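PDB 5DL7: porin from Acinetobacter baumannii AB307-0294, which forms an outer-membrane beta-barrel of the OprD family that probably lets small solutes, possibly vanillate, cross the outer membrane. Local coordinates for residues Ala193-Phe198 / Ser256-Glu261; His216-Asp221 / Glu252-Lys257; Gln225-Phe230 / Asp245-Asn250; Val262-Ile267 / Thr291-Leu296. One frame throughout, in Å; residues are numbered along the deposited sequence.

Interaction 1. Residues Ala193-Phe198 / Ser256-Glu261; sequences ATTDSF and SKKIGE. With CA (calcium ion), chain B.
Ala193 CB packs on the branch methyl of Ile259, with Ala193 CB to Ile259 CG2 at 3.5 Å, and this is the close apolar part of the contact. The same CB lies 4.0 Å from Lys258 CB, so one small side chain touches the starts of two neighbouring residues. Ile259 also touches Phe189 and Ile222, and both it and Ala193 are buried. Toward the surface the contact becomes looser and polar. The Lys258 chain, extended beyond CG, carries its ammonium across to the backbone carbonyl of Thr194; the hydrogen bond from Lys258 NZ to Thr194 O measures 2.9 Å and lies in the carbonyl plane. A type I beta turn from Lys257 to Gly260, closed by Gly260 N to Lys257 O, presents Lys258 and Ile259 as its two central residues. It belongs to the loop between strands 240-253 and 263-275 of the barrel. Thr195 OG1 stands 3.8 Å from Lys258 NZ without bonding to it; its hydroxyl pairs instead with the backbone O of Lys220. Just past the turn, Glu261 grips the calcium ion through both carboxylate oxygens, OE2 at 2.4 Å from the metal; Glu253 and four waters are the other ligands.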
# COMPACT_ATOMS: atom_id res chain seq x y z
N ALA A 193 13.73 11.78 -7.39
CA ALA A 193 14.72 12.40 -6.59
C ALA A 193 14.81 11.81 -5.21
O ALA A 193 13.89 11.22 -4.71
CB ALA A 193 14.45 13.89 -6.41
N THR A 194 15.96 12.00 -4.60
CA THR A 194 16.12 11.55 -3.23
C THR A 194 16.54 12.75 -2.39
O THR A 194 17.06 13.79 -2.84
CB THR A 194 17.09 10.40 -3.05
OG1 THR A 194 18.35 10.90 -3.49
CG2 THR A 194 16.73 9.15 -3.85
N THR A 195 16.46 12.56 -1.09
CA THR A 195 16.81 13.60 -0.14
C THR A 195 17.19 13.04 1.21
O THR A 195 17.14 11.84 1.39
CB THR A 195 15.57 14.64 -0.06
OG1 THR A 195 15.98 15.84 0.59
CG2 THR A 195 14.41 13.99 0.64
N ASP A 196 17.50 13.87 2.16
CA ASP A 196 17.94 13.23 3.33
C ASP A 196 17.01 13.10 4.48
O ASP A 196 17.47 12.66 5.57
CB ASP A 196 19.16 13.73 3.80
CG ASP A 196 19.12 15.10 4.04
OD1 ASP A 196 18.12 15.69 4.26
OD2 ASP A 196 20.26 15.64 3.79
N SER A 197 15.81 13.63 4.35
CA SER A 197 14.88 13.43 5.45
C SER A 197 13.44 13.68 5.09
O SER A 197 13.13 14.36 4.14
CB SER A 197 15.38 14.18 6.66
OG SER A 197 15.00 15.51 6.50
N PHE A 198 12.56 13.08 5.91
CA PHE A 198 11.13 13.16 5.74
C PHE A 198 10.58 13.24 7.19
O PHE A 198 11.00 12.47 8.07
CB PHE A 198 10.58 11.97 5.03
CG PHE A 198 9.07 11.90 4.96
CD1 PHE A 198 8.42 11.24 5.98
CD2 PHE A 198 8.29 12.54 4.00
CE1 PHE A 198 7.02 11.27 6.05
CE2 PHE A 198 6.87 12.40 3.98
CZ PHE A 198 6.24 11.76 5.03
N SER A 256 14.60 23.52 -2.26
CA SER A 256 15.27 23.57 -3.55
C SER A 256 14.52 22.96 -4.64
O SER A 256 14.97 22.87 -5.80
CB SER A 256 16.76 23.09 -3.43
OG SER A 256 16.70 21.74 -3.21
N LYS A 257 13.37 22.44 -4.40
CA LYS A 257 12.43 21.83 -5.36
C LYS A 257 13.02 20.89 -6.34
O LYS A 257 12.99 21.03 -7.61
CB LYS A 257 11.52 22.87 -6.01
CG LYS A 257 12.16 23.96 -6.60
CD LYS A 257 11.12 24.86 -7.39
CE LYS A 257 11.83 26.02 -8.02
NZ LYS A 257 12.12 27.05 -7.03
N LYS A 258 13.54 19.80 -5.78
CA LYS A 258 14.35 18.88 -6.63
C LYS A 258 13.59 18.27 -7.72
O LYS A 258 14.18 17.75 -8.71
CB LYS A 258 14.90 17.79 -5.73
CG LYS A 258 15.91 18.31 -4.74
CD LYS A 258 16.45 17.14 -3.92
CE LYS A 258 17.62 17.60 -3.13
NZ LYS A 258 18.16 16.39 -2.42
N ILE A 259 12.27 18.13 -7.68
CA ILE A 259 11.42 17.47 -8.73
C ILE A 259 10.61 18.56 -9.54
O ILE A 259 9.83 18.23 -10.40
CB ILE A 259 10.54 16.30 -8.32
CG1 ILE A 259 9.37 16.75 -7.37
CG2 ILE A 259 11.40 15.27 -7.52
CD1 ILE A 259 8.47 15.66 -6.93
N GLY A 260 10.95 19.73 -9.28
CA GLY A 260 10.30 20.90 -9.89
C GLY A 260 9.01 21.32 -9.22
O GLY A 260 8.77 20.99 -8.03
N GLU A 261 8.15 21.97 -9.97
CA GLU A 261 6.82 22.35 -9.51
C GLU A 261 6.02 21.18 -9.03
O GLU A 261 5.95 20.14 -9.66
CB GLU A 261 6.13 23.12 -10.56
CG GLU A 261 4.74 23.65 -10.26
CD GLU A 261 4.73 24.71 -9.12
OE1 GLU A 261 5.76 25.28 -8.75
OE2 GLU A 261 3.53 25.08 -8.75
CA CA B . 4.46 26.16 -6.78
O HOH W 1 2.75 24.80 -5.78
O HOH W 2 2.60 27.67 -7.37
O HOH W 3 4.28 27.28 -4.69
O HOH W 4 5.44 28.24 -7.54

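Interaction 2. Residues His216-Asp221 / Glu252-Lys257; sequences HAELKD and EETGSK. With CA (calcium ion), chain B.
Asp221 and Ser256 make the one hydrogen bond across this contact: Ser256 N donates to Asp221 OD1 at 3.0 Å, with an N-H...O angle of 163°. The approach is from above the carboxylate, 37° out of its plane. Van der Waals contacts lie beside that bond. Ser256 OG sits 3.5 Å from Asp221 CB, while Asp221 OD1 also lies 3.4 Å from CA of Gly255, which carries no side chain. Thr254 CG2 approaches Leu219 O at 3.9 Å; with OG1 anti to the backbone N (chi1 -173°), the hydroxyl takes another direction and bonds to Gln224. Among backbone contacts, Asp221 CA meets Thr254 O in a CA-H...O contact of 3.4 Å. Asp221 O and Lys257 N are close but poorly angled; that carbonyl accepts instead from Lys258 N, and Lys257 N bonds to Thr254 O. Metal binding forms the last group: Glu253 chelates the calcium ion with OE1 and OE2, and Glu252 OE1 accepts a hydrogen bond from one of the metal's waters, a second-shell link. Glu261 supplies the other carboxylate. The 252-257 segment thus combines a type II' beta turn, Thr254 to Lys257, with half of a two-glutamate calcium site where a barrel strand passes into its loop.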
# COMPACT_ATOMS: atom_id res chain seq x y z
N HIS A 216 0.30 16.43 8.49
CA HIS A 216 1.22 17.27 7.72
C HIS A 216 2.56 16.51 7.51
O HIS A 216 3.01 15.84 8.39
CB HIS A 216 1.50 18.66 8.40
CG HIS A 216 2.68 19.39 7.82
ND1 HIS A 216 2.61 20.05 6.61
CD2 HIS A 216 3.98 19.44 8.20
CE1 HIS A 216 3.81 20.52 6.31
NE2 HIS A 216 4.63 20.25 7.28
N ALA A 217 3.15 16.69 6.36
CA ALA A 217 4.40 16.01 6.00
C ALA A 217 5.29 16.97 5.15
O ALA A 217 4.81 17.83 4.40
CB ALA A 217 4.21 14.78 5.18
N GLU A 218 6.59 16.77 5.32
CA GLU A 218 7.60 17.44 4.50
C GLU A 218 8.62 16.39 4.10
O GLU A 218 9.34 15.87 4.94
CB GLU A 218 8.21 18.62 5.19
CG GLU A 218 9.24 19.29 4.29
CD GLU A 218 9.96 20.45 4.98
OE1 GLU A 218 9.28 21.35 5.37
OE2 GLU A 218 11.11 20.29 5.29
N LEU A 219 8.81 16.28 2.76
CA LEU A 219 10.00 15.53 2.20
C LEU A 219 10.97 16.62 1.77
O LEU A 219 10.67 17.42 0.85
CB LEU A 219 9.53 14.73 1.01
CG LEU A 219 10.53 13.90 0.26
CD1 LEU A 219 11.12 12.83 1.18
CD2 LEU A 219 9.94 13.26 -0.96
N LYS A 220 12.08 16.67 2.49
CA LYS A 220 12.97 17.88 2.52
C LYS A 220 13.41 18.20 1.07
O LYS A 220 13.86 17.31 0.33
CB LYS A 220 14.20 17.59 3.32
CG LYS A 220 15.10 18.84 3.40
CD LYS A 220 16.26 18.48 4.24
CE LYS A 220 17.31 19.59 4.33
NZ LYS A 220 18.54 18.73 4.44
N ASP A 221 13.19 19.45 0.62
CA ASP A 221 13.60 20.00 -0.70
C ASP A 221 12.84 19.36 -1.83
O ASP A 221 13.25 19.51 -3.01
CB ASP A 221 15.14 19.81 -0.81
CG ASP A 221 15.90 20.75 0.02
OD1 ASP A 221 15.56 21.93 0.11
OD2 ASP A 221 16.94 20.31 0.56
N GLU A 252 2.51 20.79 -2.34
CA GLU A 252 3.25 21.95 -2.93
C GLU A 252 4.72 21.65 -2.86
O GLU A 252 5.20 21.03 -1.93
CB GLU A 252 2.86 23.26 -2.20
CG GLU A 252 3.56 24.44 -2.52
CD GLU A 252 3.13 25.77 -1.69
OE1 GLU A 252 3.43 26.84 -2.18
OE2 GLU A 252 2.45 25.65 -0.74
N GLU A 253 5.49 22.22 -3.78
CA GLU A 253 6.93 21.99 -3.70
C GLU A 253 7.53 22.79 -2.56
O GLU A 253 6.93 23.78 -2.07
CB GLU A 253 7.66 22.26 -5.03
CG GLU A 253 7.89 23.73 -5.35
CD GLU A 253 6.66 24.50 -5.70
OE1 GLU A 253 6.75 25.74 -5.87
OE2 GLU A 253 5.56 23.99 -6.07
N THR A 254 8.73 22.44 -2.12
CA THR A 254 9.40 23.22 -1.05
C THR A 254 10.91 23.20 -1.24
O THR A 254 11.42 22.33 -1.97
CB THR A 254 8.91 22.51 0.28
OG1 THR A 254 9.35 23.28 1.36
CG2 THR A 254 9.58 21.14 0.47
N GLY A 255 11.60 24.11 -0.54
CA GLY A 255 13.06 24.19 -0.54
C GLY A 255 13.63 24.34 -1.94
O GLY A 255 13.10 25.09 -2.79
N SER A 256 14.60 23.52 -2.26
CA SER A 256 15.27 23.57 -3.55
C SER A 256 14.52 22.96 -4.64
O SER A 256 14.97 22.87 -5.80
CB SER A 256 16.76 23.09 -3.43
OG SER A 256 16.70 21.74 -3.21
N LYS A 257 13.37 22.44 -4.40
CA LYS A 257 12.43 21.83 -5.36
C LYS A 257 13.02 20.89 -6.34
O LYS A 257 12.99 21.03 -7.61
CB LYS A 257 11.52 22.87 -6.01
CG LYS A 257 12.16 23.96 -6.60
CD LYS A 257 11.12 24.86 -7.39
CE LYS A 257 11.83 26.02 -8.02
NZ LYS A 257 12.12 27.05 -7.03
CA CA B . 4.46 26.16 -6.78
O HOH W 3 4.28 27.28 -4.69
O HOH W 1 2.75 24.80 -5.78
O HOH W 2 2.60 27.67 -7.37
O HOH W 4 5.44 28.24 -7.54

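Interaction 3. Residues Gln225-Phe230 / Asp245-Asn250; sequences QQFLGF and DVRFFN
Phe227 and Phe249 are cross-strand neighbours, a non-hydrogen-bonded pair of two antiparallel strands whose axes approach to 4.7 Å at 162°. Phe227 CB lies 4.0 Å from Phe248 O, and a chi1 of 173° puts CG anti to the backbone N. CG remains near the same carbonyl; CD1 lies 3.4 Å from Phe248 O and also 3.6 Å from Phe249 CZ, over one face of that ring toward the rim. The result is an edge-to-face pair, centroids 5.1 Å apart and planes at 62°. Farther out, CE1 meets Arg247 CB at 3.6 Å, and CZ has Arg247 CG at the ring edge. Gly229, without a side chain, is the non-hydrogen-bonded partner of Arg247, and the Phe227 ring lies beside it. Arg247 continues past the ring to grip Asp245 side-on through NE and NH2, a salt bridge within its own strand, while NH1 bonds to the backbone O of Pro302.

The side chains of Gln226, Leu228, Phe230, Val246, Phe248 and Asn250 occupy the other face. Asn250 ND2 donates to Gln226 OE1 at 2.9 Å, nearly along the C=O axis, and Val246 CB lies over the Phe230 ring, 4.0 Å from its centroid. Six reciprocal backbone bonds fix the register of this barrel hairpin, the Gln226-Asn250 amide bond adds a side-chain rung, and the Phe227 face combines ring packing with an ionic pair inside one strand.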
# COMPACT_ATOMS: atom_id res chain seq x y z
N GLN A 225 3.09 18.25 2.16
CA GLN A 225 1.82 17.62 1.90
C GLN A 225 0.92 17.63 3.18
O GLN A 225 1.48 17.32 4.22
CB GLN A 225 2.00 16.26 1.32
CG GLN A 225 0.75 15.49 1.00
CD GLN A 225 1.13 14.16 0.36
OE1 GLN A 225 1.38 13.16 1.03
NE2 GLN A 225 1.18 14.18 -1.00
N GLN A 226 -0.31 18.07 3.00
CA GLN A 226 -1.28 17.83 4.10
C GLN A 226 -2.36 16.86 3.72
O GLN A 226 -2.69 16.68 2.47
CB GLN A 226 -1.95 19.13 4.39
CG GLN A 226 -1.08 20.21 5.00
CD GLN A 226 -0.22 20.94 3.94
OE1 GLN A 226 -0.70 21.27 2.85
NE2 GLN A 226 1.03 21.05 4.24
N PHE A 227 -2.88 16.15 4.66
CA PHE A 227 -3.96 15.18 4.46
C PHE A 227 -5.09 15.53 5.42
O PHE A 227 -4.82 15.74 6.62
CB PHE A 227 -3.48 13.77 4.85
CG PHE A 227 -4.57 12.70 4.85
CD1 PHE A 227 -4.96 12.17 3.63
CD2 PHE A 227 -5.25 12.44 5.99
CE1 PHE A 227 -5.95 11.21 3.62
CE2 PHE A 227 -6.26 11.44 6.00
CZ PHE A 227 -6.62 10.89 4.81
N LEU A 228 -6.31 15.44 4.93
CA LEU A 228 -7.48 15.42 5.81
C LEU A 228 -8.34 14.26 5.34
O LEU A 228 -8.46 14.06 4.11
CB LEU A 228 -8.35 16.67 5.61
CG LEU A 228 -7.64 17.95 6.08
CD1 LEU A 228 -8.65 19.10 5.69
CD2 LEU A 228 -7.47 17.93 7.60
N GLY A 229 -8.96 13.56 6.25
CA GLY A 229 -9.80 12.40 5.80
C GLY A 229 -10.75 11.95 6.87
O GLY A 229 -10.56 12.25 8.06
N PHE A 230 -11.75 11.17 6.46
CA PHE A 230 -12.58 10.48 7.44
C PHE A 230 -12.97 9.16 6.85
O PHE A 230 -12.98 8.96 5.65
CB PHE A 230 -13.76 11.30 7.84
CG PHE A 230 -14.79 11.54 6.78
CD1 PHE A 230 -15.77 10.58 6.51
CD2 PHE A 230 -14.80 12.66 6.04
CE1 PHE A 230 -16.69 10.78 5.51
CE2 PHE A 230 -15.76 12.89 5.03
CZ PHE A 230 -16.75 11.96 4.80
N ASP A 245 -15.16 6.29 3.04
CA ASP A 245 -13.75 6.54 3.21
C ASP A 245 -13.43 7.67 2.28
O ASP A 245 -13.54 7.48 1.04
CB ASP A 245 -12.98 5.34 2.78
CG ASP A 245 -11.40 5.42 3.07
OD1 ASP A 245 -10.84 6.46 3.30
OD2 ASP A 245 -10.86 4.33 3.40
N VAL A 246 -13.00 8.80 2.83
CA VAL A 246 -12.77 10.00 2.04
C VAL A 246 -11.40 10.51 2.38
O VAL A 246 -11.01 10.57 3.55
CB VAL A 246 -13.85 11.10 2.30
CG1 VAL A 246 -13.52 12.44 1.71
CG2 VAL A 246 -15.24 10.66 1.87
N ARG A 247 -10.67 10.90 1.34
CA ARG A 247 -9.24 11.32 1.50
C ARG A 247 -8.97 12.54 0.68
O ARG A 247 -9.31 12.57 -0.53
CB ARG A 247 -8.29 10.19 1.09
CG ARG A 247 -8.49 8.95 1.94
CD ARG A 247 -7.48 7.85 1.55
NE ARG A 247 -7.99 6.54 2.12
CZ ARG A 247 -7.47 5.37 1.97
NH1 ARG A 247 -6.41 5.20 1.26
NH2 ARG A 247 -8.07 4.30 2.51
N PHE A 248 -8.38 13.55 1.32
CA PHE A 248 -7.98 14.76 0.63
C PHE A 248 -6.53 15.06 0.88
O PHE A 248 -6.04 15.01 2.05
CB PHE A 248 -8.74 15.92 1.24
CG PHE A 248 -8.32 17.25 0.74
CD1 PHE A 248 -8.51 17.62 -0.59
CD2 PHE A 248 -7.64 18.14 1.55
CE1 PHE A 248 -8.13 18.96 -0.98
CE2 PHE A 248 -7.20 19.44 1.08
CZ PHE A 248 -7.44 19.78 -0.17
N PHE A 249 -5.80 15.31 -0.22
CA PHE A 249 -4.36 15.71 -0.19
C PHE A 249 -4.17 17.05 -0.76
O PHE A 249 -4.78 17.37 -1.80
CB PHE A 249 -3.50 14.61 -0.94
CG PHE A 249 -3.48 13.27 -0.34
CD1 PHE A 249 -4.46 12.39 -0.71
CD2 PHE A 249 -2.51 12.91 0.50
CE1 PHE A 249 -4.53 11.09 -0.21
CE2 PHE A 249 -2.51 11.58 1.01
CZ PHE A 249 -3.53 10.70 0.64
N ASN A 250 -3.26 17.76 -0.16
CA ASN A 250 -2.78 19.08 -0.64
C ASN A 250 -1.28 19.05 -0.64
O ASN A 250 -0.64 18.80 0.37
CB ASN A 250 -3.28 20.25 0.27
CG ASN A 250 -2.88 21.62 -0.21
OD1 ASN A 250 -3.28 21.94 -1.34
ND2 ASN A 250 -2.10 22.37 0.53

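Interaction 4. Residues Val262-Ile267 / Thr291-Leu296; sequences VDNRHI and TGLPFL. With C8E ((hydroxyethyloxy)tri(ethyloxy)octane), chain L.
Thr291 meets Asp263 through two hydrogen bonds: Asp263 N donates to Thr291 OG1 at 3.0 Å, almost straight at 174°, and Thr291 N returns a bond to Asp263 O at 3.1 Å. Asn264 ND2 reaches Thr291 O at 2.9 Å, with the acceptor in the amide plane. The other end of that amide, OD1, packs against Leu293 CD1 at 3.5 Å, and Val262 CG1 meets Pro294 CG at 3.7 Å.

A second shell surrounds these groups. Thr291 OG1 lies between the backbone N and the carbonyl carbon (chi1 78°) and gives its own proton to Gly292 O, leaving the oxygen as acceptor for Asp263 N. Pro294 O accepts from Gln225, and Leu293 touches Phe249. Outward, Arg265 NH2 forms a salt bridge to Asp263 OD1, while a detergent molecule wraps the pair: Arg265 NE donates to its O12, Arg265 NH1 to O15 and O21, and O21 donates to Asp263 OD2 at 2.6 Å. That OD2 also accepts from Ser290 N. Residues 291-294 thus meet one side of the strand and detergent the other, as expected of a porin whose long loop folds inward against the barrel wall.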
# COMPACT_ATOMS: atom_id res chain seq x y z
N VAL A 262 5.35 21.37 -7.87
CA VAL A 262 4.40 20.41 -7.36
C VAL A 262 3.19 21.23 -6.96
O VAL A 262 3.30 22.15 -6.18
CB VAL A 262 4.96 19.64 -6.11
CG1 VAL A 262 3.89 18.72 -5.51
CG2 VAL A 262 6.24 18.90 -6.43
N ASP A 263 2.07 20.89 -7.46
CA ASP A 263 0.81 21.72 -7.29
C ASP A 263 -0.41 20.81 -7.48
O ASP A 263 -0.83 20.57 -8.57
CB ASP A 263 0.83 22.94 -8.27
CG ASP A 263 -0.45 23.69 -8.16
OD1 ASP A 263 -0.68 24.15 -6.99
OD2 ASP A 263 -1.23 23.99 -9.09
N ASN A 264 -0.86 20.22 -6.38
CA ASN A 264 -1.90 19.23 -6.50
C ASN A 264 -2.85 19.28 -5.28
O ASN A 264 -2.40 19.38 -4.16
CB ASN A 264 -1.26 17.83 -6.57
CG ASN A 264 -2.31 16.78 -6.74
OD1 ASN A 264 -2.73 16.10 -5.78
ND2 ASN A 264 -2.71 16.55 -8.02
N ARG A 265 -4.10 19.17 -5.60
CA ARG A 265 -5.11 18.72 -4.60
C ARG A 265 -5.70 17.49 -5.13
O ARG A 265 -5.98 17.38 -6.32
CB ARG A 265 -6.26 19.75 -4.41
CG ARG A 265 -5.90 20.93 -3.55
CD ARG A 265 -4.89 21.88 -4.10
NE ARG A 265 -5.36 22.48 -5.30
CZ ARG A 265 -4.63 23.11 -6.22
NH1 ARG A 265 -5.19 23.59 -7.35
NH2 ARG A 265 -3.33 23.10 -6.06
N HIS A 266 -5.94 16.51 -4.26
CA HIS A 266 -6.51 15.26 -4.71
C HIS A 266 -7.65 14.82 -3.75
O HIS A 266 -7.39 14.80 -2.53
CB HIS A 266 -5.42 14.16 -4.79
CG HIS A 266 -5.91 12.98 -5.57
ND1 HIS A 266 -6.71 12.02 -5.02
CD2 HIS A 266 -5.78 12.66 -6.91
CE1 HIS A 266 -7.09 11.20 -6.00
NE2 HIS A 266 -6.55 11.59 -7.14
N ILE A 267 -8.82 14.57 -4.31
CA ILE A 267 -9.95 14.14 -3.43
C ILE A 267 -10.29 12.80 -3.91
O ILE A 267 -10.34 12.52 -5.12
CB ILE A 267 -11.08 15.21 -3.55
CG1 ILE A 267 -12.20 14.81 -2.67
CG2 ILE A 267 -11.60 15.16 -4.94
CD1 ILE A 267 -11.80 14.88 -1.20
N THR A 291 -0.01 19.73 -11.42
CA THR A 291 0.59 18.40 -11.41
C THR A 291 -0.24 17.33 -10.94
O THR A 291 -1.24 17.61 -10.22
CB THR A 291 1.98 18.42 -10.68
OG1 THR A 291 1.78 18.43 -9.19
CG2 THR A 291 2.87 19.53 -11.06
N GLY A 292 0.21 16.10 -11.02
CA GLY A 292 -0.41 15.03 -10.35
C GLY A 292 0.05 14.99 -8.90
O GLY A 292 0.76 15.80 -8.38
N LEU A 293 -0.40 13.94 -8.23
CA LEU A 293 -0.18 13.71 -6.81
C LEU A 293 1.24 13.10 -6.50
O LEU A 293 1.55 12.07 -7.05
CB LEU A 293 -1.17 12.69 -6.25
CG LEU A 293 -1.13 12.33 -4.77
CD1 LEU A 293 -1.43 13.52 -3.88
CD2 LEU A 293 -1.95 11.10 -4.48
N PRO A 294 2.02 13.76 -5.71
CA PRO A 294 3.29 13.12 -5.22
C PRO A 294 3.08 12.27 -4.01
O PRO A 294 2.20 12.50 -3.19
CB PRO A 294 4.23 14.29 -4.83
CG PRO A 294 3.19 15.32 -4.30
CD PRO A 294 1.92 15.13 -5.11
N PHE A 295 3.99 11.27 -3.87
CA PHE A 295 4.05 10.41 -2.68
C PHE A 295 5.41 9.72 -2.63
O PHE A 295 6.11 9.81 -3.65
CB PHE A 295 2.83 9.43 -2.60
CG PHE A 295 2.51 8.71 -3.91
CD1 PHE A 295 3.15 7.48 -4.17
CD2 PHE A 295 1.55 9.22 -4.81
CE1 PHE A 295 2.87 6.82 -5.32
CE2 PHE A 295 1.31 8.63 -5.99
CZ PHE A 295 2.00 7.42 -6.28
N LEU A 296 5.69 9.06 -1.57
CA LEU A 296 7.04 8.47 -1.40
C LEU A 296 7.30 7.39 -2.39
O LEU A 296 6.41 6.66 -2.84
CB LEU A 296 7.23 8.04 0.07
CG LEU A 296 7.33 9.21 1.00
CD1 LEU A 296 7.14 8.73 2.46
CD2 LEU A 296 8.68 9.89 0.99
C11 C8E L . -8.40 24.59 -4.84
O12 C8E L . -8.12 23.25 -5.46
C13 C8E L . -9.25 22.76 -6.15
C14 C8E L . -9.41 23.59 -7.42
O15 C8E L . -8.14 23.80 -8.16
C16 C8E L . -8.51 24.26 -9.44
C17 C8E L . -7.26 24.33 -10.28
O18 C8E L . -6.43 25.33 -9.69
C19 C8E L . -5.24 25.53 -10.48
C20 C8E L . -4.16 26.20 -9.67
O21 C8E L . -3.41 25.29 -8.79

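In the fold
Interaction 3 is regular sheet pairing between neighbouring barrel strands, with the largest buried area of the four. Interactions 1, 2 and 4 lie at or near the strand ends and depend on loops, so side chains bonding to backbone groups replace most of the reciprocal ladder. Interaction 2 is a surface contact and interactions 1 and 4 are mostly buried; interaction 3 is partly buried, with Phe227 and Phe249 inside and Leu228 on the surface. Interactions 1 and 2 share Ser256 and Lys257 and each supplies one glutamate to the same calcium ion, while Val262 N of interaction 4 bonds to Glu253 of interaction 2. Strand 240-253 serves interactions 2 and 3. Interaction 4 joins interaction 3 through Phe249 N to His266 O.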